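Local coordinates for protein acetoacetate decarboxylase (Sphingomonas wittichii, PDB 5UPB) that probably acts as a lyase of the acetoacetate decarboxylase-like family, whose namesake splits acetoacetate into acetone and carbon dioxide, at residues 58-63 with 126-131; 78-83 with 105-110. All blocks are in the same frame, centred on the assembly; numbering follows the deposited sequence.

Contact 1: 58-63 with 126-131; sequences VGAFQS and ITLARP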
loop_
_atom_site.group_PDB
_atom_site.type_symbol
_atom_site.label_atom_id
_atom_site.label_comp_id
_atom_site.label_asym_id
_atom_site.label_seq_id
_atom_site.Cartn_x
_atom_site.Cartn_y
_atom_site.Cartn_z
ATOM N N VAL A 58 16.309 -7.362 -8.004
ATOM C CA VAL A 58 14.919 -6.943 -7.923
ATOM C C VAL A 58 14.202 -7.577 -9.100
ATOM O O VAL A 58 14.677 -7.477 -10.238
ATOM C CB VAL A 58 14.758 -5.415 -8.003
ATOM C CG1 VAL A 58 13.287 -5.063 -7.996
ATOM C CG2 VAL A 58 15.546 -4.743 -6.893
ATOM N N GLY A 59 13.099 -8.256 -8.834
ATOM C CA GLY A 59 12.364 -8.931 -9.888
ATOM C C GLY A 59 10.864 -8.772 -9.769
ATOM O O GLY A 59 10.299 -8.569 -8.677
ATOM N N ALA A 60 10.221 -8.898 -10.920
ATOM C CA ALA A 60 8.768 -8.985 -11.042
ATOM C C ALA A 60 8.399 -10.399 -11.446
ATOM O O ALA A 60 8.794 -10.866 -12.531
ATOM C CB ALA A 60 8.263 -7.949 -12.062
ATOM N N PHE A 61 7.650 -11.078 -10.573
ATOM C CA PHE A 61 7.372 -12.499 -10.676
ATOM C C PHE A 61 5.899 -12.748 -10.941
ATOM O O PHE A 61 5.018 -12.016 -10.480
ATOM C CB PHE A 61 7.782 -13.254 -9.389
ATOM C CG PHE A 61 9.235 -13.275 -9.128
ATOM C CD1 PHE A 61 9.870 -12.162 -8.607
ATOM C CD2 PHE A 61 9.991 -14.393 -9.439
ATOM C CE1 PHE A 61 11.276 -12.174 -8.394
ATOM C CE2 PHE A 61 11.360 -14.399 -9.238
ATOM C CZ PHE A 61 11.994 -13.283 -8.718
ATOM N N GLN A 62 5.650 -13.834 -11.648
ATOM C CA GLN A 62 4.297 -14.304 -11.934
ATOM C C GLN A 62 4.272 -15.815 -11.721
ATOM O O GLN A 62 4.945 -16.570 -12.450
ATOM C CB GLN A 62 3.906 -13.912 -13.356
ATOM C CG GLN A 62 2.433 -14.122 -13.685
ATOM C CD GLN A 62 2.139 -15.556 -14.051
ATOM O OE1 GLN A 62 2.565 -16.057 -15.089
ATOM N NE2 GLN A 62 1.445 -16.237 -13.186
ATOM N N SER A 63 3.521 -16.278 -10.718
ATOM C CA SER A 63 3.498 -17.692 -10.363
ATOM C C SER A 63 2.109 -18.285 -10.598
ATOM O O SER A 63 1.089 -17.582 -10.561
ATOM C CB SER A 63 3.920 -17.906 -8.909
ATOM O OG SER A 63 2.976 -17.292 -8.053
ATOM N N ILE A 126 8.322 -3.039 -3.321
ATOM C CA ILE A 126 9.373 -3.314 -4.301
ATOM C C ILE A 126 8.885 -2.893 -5.672
ATOM O O ILE A 126 7.777 -3.252 -6.072
ATOM C CB ILE A 126 9.752 -4.806 -4.350
ATOM C CG1 ILE A 126 10.228 -5.282 -2.974
ATOM C CG2 ILE A 126 10.856 -5.035 -5.393
ATOM C CD1 ILE A 126 9.200 -6.098 -2.249
ATOM N N THR A 127 9.713 -2.147 -6.402
ATOM C CA THR A 127 9.384 -1.798 -7.780
ATOM C C THR A 127 10.535 -2.172 -8.695
ATOM O O THR A 127 11.681 -1.815 -8.422
ATOM C CB THR A 127 9.134 -0.294 -7.952
ATOM O OG1 THR A 127 7.996 0.125 -7.183
ATOM C CG2 THR A 127 8.923 -0.007 -9.441
ATOM N N LEU A 128 10.213 -2.865 -9.782
ATOM C CA LEU A 128 11.122 -3.072 -10.911
ATOM C C LEU A 128 10.578 -2.289 -12.096
ATOM O O LEU A 128 9.423 -2.483 -12.490
ATOM C CB LEU A 128 11.227 -4.548 -11.274
ATOM C CG LEU A 128 12.032 -4.801 -12.572
ATOM C CD1 LEU A 128 13.474 -4.368 -12.411
ATOM C CD2 LEU A 128 11.988 -6.263 -12.947
ATOM N N ALA A 129 11.379 -1.385 -12.651
ATOM C CA ALA A 129 10.983 -0.649 -13.844
ATOM C C ALA A 129 11.918 -0.989 -14.995
ATOM O O ALA A 129 13.129 -0.795 -14.882
ATOM C CB ALA A 129 10.992 0.859 -13.622
ATOM N N ARG A 130 11.357 -1.487 -16.075
ATOM C CA ARG A 130 12.076 -1.683 -17.344
ATOM C C ARG A 130 11.352 -0.944 -18.459
ATOM O O ARG A 130 10.127 -0.752 -18.401
ATOM C CB ARG A 130 12.257 -3.159 -17.700
ATOM C CG ARG A 130 12.797 -3.923 -16.553
ATOM C CD ARG A 130 13.429 -5.262 -16.929
ATOM N NE ARG A 130 12.624 -6.072 -17.815
ATOM C CZ ARG A 130 13.090 -7.110 -18.516
ATOM N NH1 ARG A 130 14.376 -7.514 -18.425
ATOM N NH2 ARG A 130 12.256 -7.775 -19.286
ATOM N N PRO A 131 12.088 -0.478 -19.461
ATOM C CA PRO A 131 11.454 0.248 -20.569
ATOM C C PRO A 131 10.513 -0.642 -21.371
ATOM O O PRO A 131 10.879 -1.736 -21.820
ATOM C CB PRO A 131 12.641 0.717 -21.396
ATOM C CG PRO A 131 13.723 -0.328 -21.146
ATOM C CD PRO A 131 13.520 -0.744 -19.708
#
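Val58 and Leu128 carry most of this crossing of two strands, a worked example of apolar branches fitting together where backbones run nearly perpendicular. The axes of 58-63 and 126-129 approach to 6.3 Å at an angle of 90°, so the joint is a compact patch rather than a ladder of paired residues. One methyl of Val58 does the work on its strand. CG1 lies anti to the backbone N (chi1 177°), which brings it against Ile126 CG2 at 3.6 Å, and the same methyl of Val58 rests 3.9 Å from Leu128 CB. It also meets the backbone, with Thr127 O 3.6 Å from Val58 CG1. The side chains of Val58 and Ile126 pass alongside with opposite headings: Ile126 offers its CG2 branch, while its longer CG1 arm leads away from the crossing.

Leu128 answers from the other strand. Its CG is likewise anti to the backbone N (chi1 173°), and the forked end reaches the chain beyond Val58, where Leu128 CD2 is 3.8 Å from Ala60 N and 4.2 Å from Ala60 CB. Between Val58 and Ala60, Gly59 has only its backbone to offer, and Leu128 CD2 comes 4.1 Å from Gly59 CA. The ring of Phe61 occupies the far side, with CE1 3.7 Å from Gly59 CA. The join is therefore van der Waals in kind, an orthogonal packing of two strands that are not partners in a sheet ladder.

Strand 53-65 runs between strands 21-34 and 80-92, whereas 125-129 pairs with 146-153. Leu128 accordingly also touches Leu28 and Val147, and Ile126 touches Asn82 and Cys151, while Thr127 packs on Val80 of the second subunit.

Contact 2: 78-83 with 105-110; sequences GAVYNE and VDKEWS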
loop_
_atom_site.group_PDB
_atom_site.type_symbol
_atom_site.label_atom_id
_atom_site.label_comp_id
_atom_site.label_asym_id
_atom_site.label_seq_id
_atom_site.Cartn_x
_atom_site.Cartn_y
_atom_site.Cartn_z
ATOM N N GLY A 78 -3.338 -12.619 -6.639
ATOM C CA GLY A 78 -2.720 -13.829 -6.162
ATOM C C GLY A 78 -1.770 -14.489 -7.109
ATOM O O GLY A 78 -1.191 -15.522 -6.769
ATOM N N ALA A 79 -1.511 -13.865 -8.250
ATOM C CA ALA A 79 -0.717 -14.484 -9.312
ATOM C C ALA A 79 0.556 -13.727 -9.638
ATOM O O ALA A 79 1.365 -14.215 -10.476
ATOM C CB ALA A 79 -1.565 -14.591 -10.579
ATOM N N VAL A 80 0.783 -12.568 -9.003
ATOM C CA VAL A 80 1.948 -11.735 -9.284
ATOM C C VAL A 80 2.504 -11.214 -7.991
ATOM O O VAL A 80 1.762 -10.958 -7.031
ATOM C CB VAL A 80 1.634 -10.546 -10.225
ATOM C CG1 VAL A 80 1.306 -11.058 -11.634
ATOM C CG2 VAL A 80 0.467 -9.712 -9.701
ATOM N N TYR A 81 3.817 -11.042 -7.975
ATOM C CA TYR A 81 4.472 -10.395 -6.847
ATOM C C TYR A 81 5.813 -9.839 -7.287
ATOM O O TYR A 81 6.378 -10.257 -8.291
ATOM C CB TYR A 81 4.642 -11.350 -5.689
ATOM C CG TYR A 81 5.616 -12.484 -5.921
ATOM C CD1 TYR A 81 5.185 -13.688 -6.478
ATOM C CD2 TYR A 81 6.956 -12.370 -5.571
ATOM C CE1 TYR A 81 6.059 -14.756 -6.650
ATOM C CE2 TYR A 81 7.849 -13.451 -5.779
ATOM C CZ TYR A 81 7.376 -14.630 -6.277
ATOM O OH TYR A 81 8.196 -15.727 -6.476
ATOM N N ASN A 82 6.306 -8.883 -6.511
ATOM C CA ASN A 82 7.643 -8.364 -6.700
ATOM C C ASN A 82 8.512 -8.773 -5.531
ATOM O O ASN A 82 8.036 -8.890 -4.393
ATOM C CB ASN A 82 7.621 -6.857 -6.825
ATOM C CG ASN A 82 6.683 -6.410 -7.887
ATOM O OD1 ASN A 82 6.927 -6.652 -9.059
ATOM N ND2 ASN A 82 5.526 -5.915 -7.483
ATOM N N GLU A 83 9.798 -8.893 -5.807
ATOM C CA GLU A 83 10.730 -9.381 -4.806
ATOM C C GLU A 83 12.108 -8.777 -4.997
ATOM O O GLU A 83 12.574 -8.586 -6.131
ATOM C CB GLU A 83 10.817 -10.893 -4.875
ATOM C CG GLU A 83 11.728 -11.530 -3.851
ATOM C CD GLU A 83 11.576 -13.058 -3.843
ATOM O OE1 GLU A 83 10.607 -13.554 -3.236
ATOM O OE2 GLU A 83 12.389 -13.765 -4.473
ATOM N N VAL A 105 9.473 -9.238 -0.166
ATOM C CA VAL A 105 8.471 -9.562 -1.170
ATOM C C VAL A 105 7.232 -8.754 -0.815
ATOM O O VAL A 105 7.069 -8.295 0.324
ATOM C CB VAL A 105 8.206 -11.104 -1.223
ATOM C CG1 VAL A 105 7.539 -11.618 0.066
ATOM C CG2 VAL A 105 7.363 -11.489 -2.411
ATOM N N ASP A 106 6.334 -8.571 -1.783
ATOM C CA ASP A 106 5.158 -7.742 -1.488
ATOM C C ASP A 106 3.845 -8.514 -1.475
ATOM O O ASP A 106 2.785 -7.895 -1.537
ATOM C CB ASP A 106 5.053 -6.537 -2.428
ATOM C CG ASP A 106 4.936 -6.914 -3.896
ATOM O OD1 ASP A 106 4.757 -8.093 -4.188
ATOM O OD2 ASP A 106 4.944 -5.992 -4.743
ATOM N N LYS A 107 3.893 -9.839 -1.366
ATOM C CA LYS A 107 2.699 -10.657 -1.212
ATOM C C LYS A 107 3.011 -11.705 -0.150
ATOM O O LYS A 107 4.023 -12.398 -0.230
ATOM C CB LYS A 107 2.302 -11.331 -2.549
ATOM C CG LYS A 107 1.847 -10.375 -3.637
ATOM C CD LYS A 107 0.519 -9.741 -3.286
ATOM C CE LYS A 107 0.131 -8.594 -4.210
ATOM N NZ LYS A 107 0.117 -9.127 -5.635
ATOM N N GLU A 108 2.154 -11.828 0.853
ATOM C CA GLU A 108 2.503 -12.710 1.959
ATOM C C GLU A 108 2.397 -14.180 1.591
ATOM O O GLU A 108 3.038 -15.006 2.259
ATOM C CB GLU A 108 1.654 -12.369 3.226
ATOM C CG GLU A 108 0.384 -13.155 3.434
ATOM C CD GLU A 108 -0.746 -12.781 2.458
ATOM O OE1 GLU A 108 -0.577 -12.930 1.230
ATOM O OE2 GLU A 108 -1.832 -12.327 2.907
ATOM N N TRP A 109 1.626 -14.541 0.557
ATOM C CA TRP A 109 1.644 -15.935 0.111
ATOM C C TRP A 109 3.005 -16.325 -0.420
ATOM O O TRP A 109 3.428 -17.470 -0.260
ATOM C CB TRP A 109 0.575 -16.226 -0.944
ATOM C CG TRP A 109 0.355 -15.189 -1.999
ATOM C CD1 TRP A 109 -0.537 -14.170 -1.962
ATOM C CD2 TRP A 109 0.987 -15.120 -3.281
ATOM N NE1 TRP A 109 -0.489 -13.442 -3.123
ATOM C CE2 TRP A 109 0.431 -14.006 -3.959
ATOM C CE3 TRP A 109 1.949 -15.900 -3.930
ATOM C CZ2 TRP A 109 0.812 -13.637 -5.246
ATOM C CZ3 TRP A 109 2.356 -15.509 -5.223
ATOM C CH2 TRP A 109 1.775 -14.379 -5.856
ATOM N N SER A 110 3.727 -15.379 -0.993
ATOM C CA SER A 110 5.089 -15.657 -1.410
ATOM C C SER A 110 6.036 -15.649 -0.221
ATOM O O SER A 110 6.953 -16.486 -0.149
ATOM C CB SER A 110 5.517 -14.636 -2.475
ATOM O OG SER A 110 6.854 -14.892 -2.850
#
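Asn82 and Asp106 hold each other through three hydrogen bonds. Asp106 OD1 takes the backbone N-H of Asn82 at 2.9 Å, nearly straight at 169° but from above the carboxylate plane. OD2 of Asp106 receives Asn82 ND2 on its syn side at 2.8 Å, and this acceptor lies close to the amide plane, although amide and carboxylate are turned 71° apart. Asp106 N returns a bond to Asn82 O at 3.1 Å. With both carboxylate oxygens gripped, the rotation of the group is well fixed. Lys107, bent at chi2 and chi4, curls along Val80 and gives NZ to Val80 O at 2.8 Å; Ala77 O is a second acceptor for the same ammonium.

Apolar and aromatic contacts gather around Tyr81. Ser110 CB sits 3.9 Å from the ring centroid, a CH-pi contact almost on the ring normal, and Phe61 stacks on the opposite face. Val105 CG2 presses on Tyr81 CD2 at 3.3 Å, and Trp109 CH2 meets Tyr81 CD1 obliquely. An alanine at Tyr81 would probably leave Ser110, Val105 and Trp109 facing a gap and Phe61 without its stacking partner. The indole of Trp109 has Gly78 O over one face and Lys107 CB over the other, both toward the rim, while its NE1 is hydrogen-bonded to NE2 of His154 of the third subunit.

Glu83 and Val105 form a non-hydrogen-bonded antiparallel pair, beyond which the chain leaves the sheet and, with Lys107 at the N-cap position, enters helix 108-116: a beta hairpin whose second strand leads into a helix laid against the first.

From the N terminus, after strand 21-34 and helix 36-42, the chain reaches 58-63 in strand 53-65, then passes through a loop to 78-83, which starts the neighbouring antiparallel strand 80-92. The hairpin formed with strand 95-105 brings 105-110 back to 78-83, so contact 2 closes a short loop made almost wholly of strand. After helix 108-116 the chain returns at 126-131, and contact 1 closes the wider loop; the two closures therefore nest without crossing. They meet on the shared strand pair, where Phe61 N probably bonds to Tyr81 O and Gly59 N to Glu83 O. Contact 1 ties this pair to strand 125-129, and contact 2 ties it to the helix.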